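PDB 1NE2: methyltransferase small domain-containing protein from Thermoplasma acidophilum, which is of unknown function but probably acts as a methyltransferase that uses S-adenosylmethionine as methyl donor. Local coordinates for the interface of chains A and B. Numbering follows the deposited sequence. Chains: chain A/B, hypothetical protein ta1320.

Contact 1: the interface of chains A and B. Residues chain A 106-109, 111; chain B 52-53, 75.
The ring of A:Tyr111 and the carboxylate of B:Glu75 lie almost in one plane, only 1° apart. They meet at the ring's edge, where B:Glu75 OE2 is in the plane of the ring. Each chain belongs to the PrmA-like family of AdoMet methyltransferases, with a Rossmann-like fold, and this patch joins a loop of one copy to turns of the other. The phenol A:Tyr111 OH donates to the anti lone pair of B:Glu75 OE2 at 2.6 Å. The two sides of the carboxylate plane differ. From one, the backbone A:Gly109 N gives a second bond to B:Glu75 OE2 at 3.0 Å, well above the plane. On the opposite side of the plane from A:Gly109 N, the methyl A:Ile107 CG2 sits obliquely off B:Glu75 OE2, 3.6 Å away. The backbone A:Ser108 N bonds to the syn lone pair of B:Glu75 OE1 at 2.9 Å, the side towards OE2, fairly straight at 164°. Two successive backbone N-H groups and a phenol hold the carboxylate. CG of B:Glu75 is anti to its backbone N (chi1 -176°), and the chain stays extended beyond it, which carries the carboxylate across to chain A. Beside it the hydroxyl A:Ser108 OG donates to the backbone carbonyl B:Gly52 O at 2.7 Å, a little tilted from the carbonyl plane. Two waters extend the network. Water 2 links B:Glu75 OE1 to the backbone carbonyl A:Glu106 O. Water 1 lies between the guanidinium B:Arg53 NH1, 2.9 Å away, and the backbone carbonyl A:Ser108 O.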
ATOM      1  N   GLU A 106      10.597   1.187 -12.803  1.00 23.35           N
ATOM      2  CA  GLU A 106       9.570   0.152 -12.760  1.00 23.21           C
ATOM      3  C   GLU A 106       8.465   0.417 -11.733  1.00 22.96           C
ATOM      4  O   GLU A 106       7.432  -0.253 -11.737  1.00 23.35           O
ATOM      5  CB  GLU A 106      10.229  -1.200 -12.482  1.00 25.37           C
ATOM      6  CG  GLU A 106      11.361  -1.512 -13.460  1.00 27.69           C
ATOM      7  CD  GLU A 106      12.113  -2.780 -13.119  1.00 33.00           C
ATOM      8  OE1 GLU A 106      12.529  -2.937 -11.952  1.00 29.71           O
ATOM      9  OE2 GLU A 106      12.297  -3.619 -14.024  1.00 41.13           O
ATOM     10  N   ILE A 107       8.683   1.394 -10.862  1.00 19.97           N
ATOM     11  CA  ILE A 107       7.708   1.748  -9.830  1.00 18.93           C
ATOM     12  C   ILE A 107       6.530   2.478 -10.468  1.00 18.91           C
ATOM     13  O   ILE A 107       6.722   3.315 -11.348  1.00 18.21           O
ATOM     14  CB  ILE A 107       8.353   2.665  -8.763  1.00 18.57           C
ATOM     15  CG1 ILE A 107       9.487   1.919  -8.053  1.00 17.04           C
ATOM     16  CG2 ILE A 107       7.305   3.136  -7.763  1.00 18.31           C
ATOM     17  CD1 ILE A 107       9.056   0.600  -7.402  1.00 18.75           C
ATOM     18  N   SER A 108       5.309   2.159 -10.043  1.00 19.13           N
ATOM     19  CA  SER A 108       4.146   2.822 -10.616  1.00 20.95           C
ATOM     20  C   SER A 108       2.980   2.996  -9.655  1.00 20.15           C
ATOM     21  O   SER A 108       1.972   3.593 -10.014  1.00 21.36           O
ATOM     22  CB  SER A 108       3.675   2.072 -11.874  1.00 21.94           C
ATOM     23  OG  SER A 108       3.437   0.700 -11.607  1.00 24.25           O
ATOM     24  N   GLY A 109       3.111   2.489  -8.434  1.00 18.35           N
ATOM     25  CA  GLY A 109       2.017   2.619  -7.481  1.00 16.45           C
ATOM     26  C   GLY A 109       1.922   3.973  -6.804  1.00 16.70           C
ATOM     27  O   GLY A 109       2.844   4.781  -6.892  1.00 19.15           O
ATOM     28  N   TYR A 111       1.358   6.222  -3.265  1.00 15.50           N
ATOM     29  CA  TYR A 111       1.631   6.164  -1.829  1.00 15.60           C
ATOM     30  C   TYR A 111       1.463   7.542  -1.199  1.00 13.98           C
ATOM     31  O   TYR A 111       1.583   8.563  -1.873  1.00 17.25           O
ATOM     32  CB  TYR A 111       3.080   5.713  -1.598  1.00 14.39           C
ATOM     33  CG  TYR A 111       3.389   4.369  -2.212  1.00 15.37           C
ATOM     34  CD1 TYR A 111       3.178   3.196  -1.496  1.00 19.41           C
ATOM     35  CD2 TYR A 111       3.808   4.269  -3.541  1.00 16.56           C
ATOM     36  CE1 TYR A 111       3.366   1.949  -2.082  1.00 18.00           C
ATOM     37  CE2 TYR A 111       3.997   3.023  -4.147  1.00 14.01           C
ATOM     38  CZ  TYR A 111       3.769   1.871  -3.403  1.00 17.77           C
ATOM     39  OH  TYR A 111       3.914   0.638  -3.987  1.00 20.31           O
TER
ATOM     40  N   GLY B  52       1.345  -3.539 -10.881  1.00 17.37           N
ATOM     41  CA  GLY B  52       2.127  -2.351 -10.572  1.00 17.06           C
ATOM     42  C   GLY B  52       1.391  -1.311  -9.750  1.00 17.07           C
ATOM     43  O   GLY B  52       1.804  -0.156  -9.683  1.00 17.43           O
ATOM     44  N   ARG B  53       0.303  -1.719  -9.112  1.00 15.76           N
ATOM     45  CA  ARG B  53      -0.491  -0.792  -8.314  1.00 12.95           C
ATOM     46  C   ARG B  53      -0.431  -1.098  -6.833  1.00 12.93           C
ATOM     47  O   ARG B  53      -0.069  -2.202  -6.426  1.00 15.98           O
ATOM     48  CB  ARG B  53      -1.961  -0.865  -8.744  1.00 11.11           C
ATOM     49  CG  ARG B  53      -2.211  -0.674 -10.219  1.00 11.20           C
ATOM     50  CD  ARG B  53      -1.776   0.706 -10.707  1.00 17.10           C
ATOM     51  NE  ARG B  53      -2.249   0.931 -12.075  1.00 16.87           N
ATOM     52  CZ  ARG B  53      -1.890   1.953 -12.847  1.00 22.85           C
ATOM     53  NH1 ARG B  53      -1.045   2.872 -12.395  1.00 20.84           N
ATOM     54  NH2 ARG B  53      -2.358   2.046 -14.087  1.00 20.04           N
ATOM     55  N   GLU B  75       1.982  -4.061  -7.014  1.00 13.34           N
ATOM     56  CA  GLU B  75       3.232  -3.545  -6.480  1.00 16.16           C
ATOM     57  C   GLU B  75       3.255  -3.701  -4.963  1.00 16.13           C
ATOM     58  O   GLU B  75       4.283  -4.020  -4.372  1.00 17.70           O
ATOM     59  CB  GLU B  75       3.393  -2.085  -6.880  1.00 13.94           C
ATOM     60  CG  GLU B  75       4.711  -1.472  -6.458  1.00 13.95           C
ATOM     61  CD  GLU B  75       4.923  -0.141  -7.131  1.00 16.53           C
ATOM     62  OE1 GLU B  75       5.258  -0.139  -8.333  1.00 17.01           O
ATOM     63  OE2 GLU B  75       4.728   0.898  -6.471  1.00 17.21           O
TER
HETATM   64  O   HOH W   1      -0.587   4.132  -9.801  1.00 23.40           O
HETATM   65  O   HOH W   2       6.104  -2.112  -9.854  1.00 28.71           O

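Contact 2: the interface of chains A and B. Residues chain A 52-54, 75-76; chain B 108-109, 111.
A:Glu75 forms the tight part of this contact with B:Ser108, B:Gly109 and B:Tyr111. A:Glu75 OE2 is gripped by two donors. B:Tyr111 OH comes in along the anti lone pair at 2.6 Å, with ring and carboxylate planes 7° apart. The backbone B:Gly109 N approaches A:Glu75 OE2 from 44° above the carboxylate plane, at 2.9 Å. The backbone B:Ser108 N takes the syn lone pair of A:Glu75 OE1 at 2.8 Å. Together these three bonds fix the rotation of the carboxylate. With an alanine in place of A:Glu75, the two backbone N-H groups and the B:Tyr111 hydroxyl would probably be left without their shared acceptor. B:Ser108 adds a side-chain bond: its hydroxyl OG reaches the backbone carbonyl A:Gly52 O at 2.6 Å, in the carbonyl plane and on a lone pair. OG is turned between the backbone N and the carbonyl carbon of B:Ser108 (chi1 50°), which points it at the A:Gly52 turn.

The rest is looser. A:Arg53 runs beside B:Ser108 without a direct bond; its guanidinium NH1 stays 3.9 Å from B:Ser108 OG. Around the B:Tyr111 ring the contacts are light: A:Ser76 CB lies 3.6 Å from the phenol oxygen B:Tyr111 OH, and A:Ser54 CB 4.1 Å from the ring atom B:Tyr111 CE1.

In the fold, A:Gly52 and A:Arg53 lead into strand 54-58, which runs on into the glycine-rich AdoMet-binding motif of the family. A:Glu75 sits in the turn between helix 64-71 and strand 76-81. B:Ser108 and B:Gly109 follow the 3-10 helix 104-106, and B:Tyr111 is the short strand 111-111 ahead of strand 113-116.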
ATOM      1  N   GLY A  52       0.039   5.511  10.263  1.00 19.27           N
ATOM      2  CA  GLY A  52      -1.214   5.249   9.572  1.00 18.43           C
ATOM      3  C   GLY A  52      -1.184   5.613   8.099  1.00 16.75           C
ATOM      4  O   GLY A  52      -2.230   5.753   7.467  1.00 17.79           O
ATOM      5  N   ARG A  53       0.012   5.753   7.539  1.00 16.43           N
ATOM      6  CA  ARG A  53       0.147   6.114   6.131  1.00 16.21           C
ATOM      7  C   ARG A  53       0.812   5.008   5.319  1.00 16.74           C
ATOM      8  O   ARG A  53       1.423   4.094   5.878  1.00 15.64           O
ATOM      9  CB  ARG A  53       0.978   7.398   5.992  1.00 16.44           C
ATOM     10  CG  ARG A  53       0.404   8.611   6.738  1.00 13.61           C
ATOM     11  CD  ARG A  53      -0.947   9.012   6.161  1.00 20.49           C
ATOM     12  NE  ARG A  53      -1.483  10.213   6.797  1.00 22.88           N
ATOM     13  CZ  ARG A  53      -2.074  10.232   7.987  1.00 29.56           C
ATOM     14  NH1 ARG A  53      -2.215   9.111   8.685  1.00 31.29           N
ATOM     15  NH2 ARG A  53      -2.530  11.378   8.481  1.00 32.53           N
ATOM     16  N   SER A  54       0.666   5.085   3.999  1.00 14.62           N
ATOM     17  CA  SER A  54       1.313   4.123   3.104  1.00 15.70           C
ATOM     18  C   SER A  54       2.606   4.825   2.697  1.00 16.49           C
ATOM     19  O   SER A  54       2.589   5.924   2.133  1.00 17.56           O
ATOM     20  CB  SER A  54       0.430   3.832   1.883  1.00 18.85           C
ATOM     21  OG  SER A  54       0.112   5.020   1.176  1.00 18.61           O
ATOM     22  N   GLU A  75       0.969   2.454   8.103  1.00 14.75           N
ATOM     23  CA  GLU A  75      -0.067   1.481   7.797  1.00 16.12           C
ATOM     24  C   GLU A  75       0.488   0.458   6.815  1.00 16.67           C
ATOM     25  O   GLU A  75       0.180  -0.732   6.896  1.00 18.40           O
ATOM     26  CB  GLU A  75      -1.267   2.195   7.201  1.00 16.94           C
ATOM     27  CG  GLU A  75      -2.423   1.299   6.836  1.00 15.12           C
ATOM     28  CD  GLU A  75      -3.644   2.121   6.513  1.00 18.25           C
ATOM     29  OE1 GLU A  75      -4.305   2.596   7.464  1.00 19.41           O
ATOM     30  OE2 GLU A  75      -3.923   2.323   5.315  1.00 18.35           O
ATOM     31  N   SER A  76       1.325   0.934   5.899  1.00 17.60           N
ATOM     32  CA  SER A  76       1.946   0.067   4.905  1.00 16.24           C
ATOM     33  C   SER A  76       3.296   0.635   4.492  1.00 17.61           C
ATOM     34  O   SER A  76       3.447   1.845   4.291  1.00 16.31           O
ATOM     35  CB  SER A  76       1.040  -0.057   3.671  1.00 18.69           C
ATOM     36  OG  SER A  76       1.639  -0.881   2.679  1.00 24.79           O
TER
ATOM     37  N   SER B 108      -6.248   4.635   7.162  1.00 15.99           N
ATOM     38  CA  SER B 108      -5.901   6.026   6.883  1.00 20.32           C
ATOM     39  C   SER B 108      -4.858   6.267   5.797  1.00 20.30           C
ATOM     40  O   SER B 108      -4.441   7.402   5.584  1.00 22.71           O
ATOM     41  CB  SER B 108      -5.443   6.698   8.182  1.00 21.09           C
ATOM     42  OG  SER B 108      -4.461   5.911   8.849  1.00 20.96           O
ATOM     43  N   GLY B 109      -4.428   5.217   5.113  1.00 20.51           N
ATOM     44  CA  GLY B 109      -3.445   5.403   4.060  1.00 18.74           C
ATOM     45  C   GLY B 109      -4.085   5.555   2.692  1.00 19.73           C
ATOM     46  O   GLY B 109      -5.303   5.421   2.552  1.00 19.86           O
ATOM     47  N   TYR B 111      -4.169   4.337  -1.407  1.00 18.70           N
ATOM     48  CA  TYR B 111      -3.901   3.186  -2.277  1.00 16.73           C
ATOM     49  C   TYR B 111      -4.547   3.407  -3.645  1.00 17.59           C
ATOM     50  O   TYR B 111      -5.587   4.053  -3.743  1.00 19.67           O
ATOM     51  CB  TYR B 111      -4.496   1.917  -1.652  1.00 15.62           C
ATOM     52  CG  TYR B 111      -3.992   1.649  -0.259  1.00 16.30           C
ATOM     53  CD1 TYR B 111      -2.804   0.956  -0.062  1.00 15.01           C
ATOM     54  CD2 TYR B 111      -4.654   2.166   0.861  1.00 17.46           C
ATOM     55  CE1 TYR B 111      -2.271   0.783   1.209  1.00 16.88           C
ATOM     56  CE2 TYR B 111      -4.123   2.001   2.149  1.00 14.71           C
ATOM     57  CZ  TYR B 111      -2.924   1.305   2.307  1.00 17.99           C
ATOM     58  OH  TYR B 111      -2.349   1.136   3.549  1.00 17.52           O
TER

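Contact 1 and contact 2 are twins with the chains exchanged, and their C-alpha centres lie about 15 Å apart. Each chain offers the same two surfaces: the loop between the 3-10 helix 104-106 and strand 113-116, and the turns that precede strands 54-58 and 76-81. Each surface meets the other kind on the partner, so the two-fold pairing is reciprocal. The polar core repeats closely. The arginine differs at its end, which suggests a more adaptable margin. The deposited assembly is a dimer, but the structure alone does not show that this pairing forms in solution.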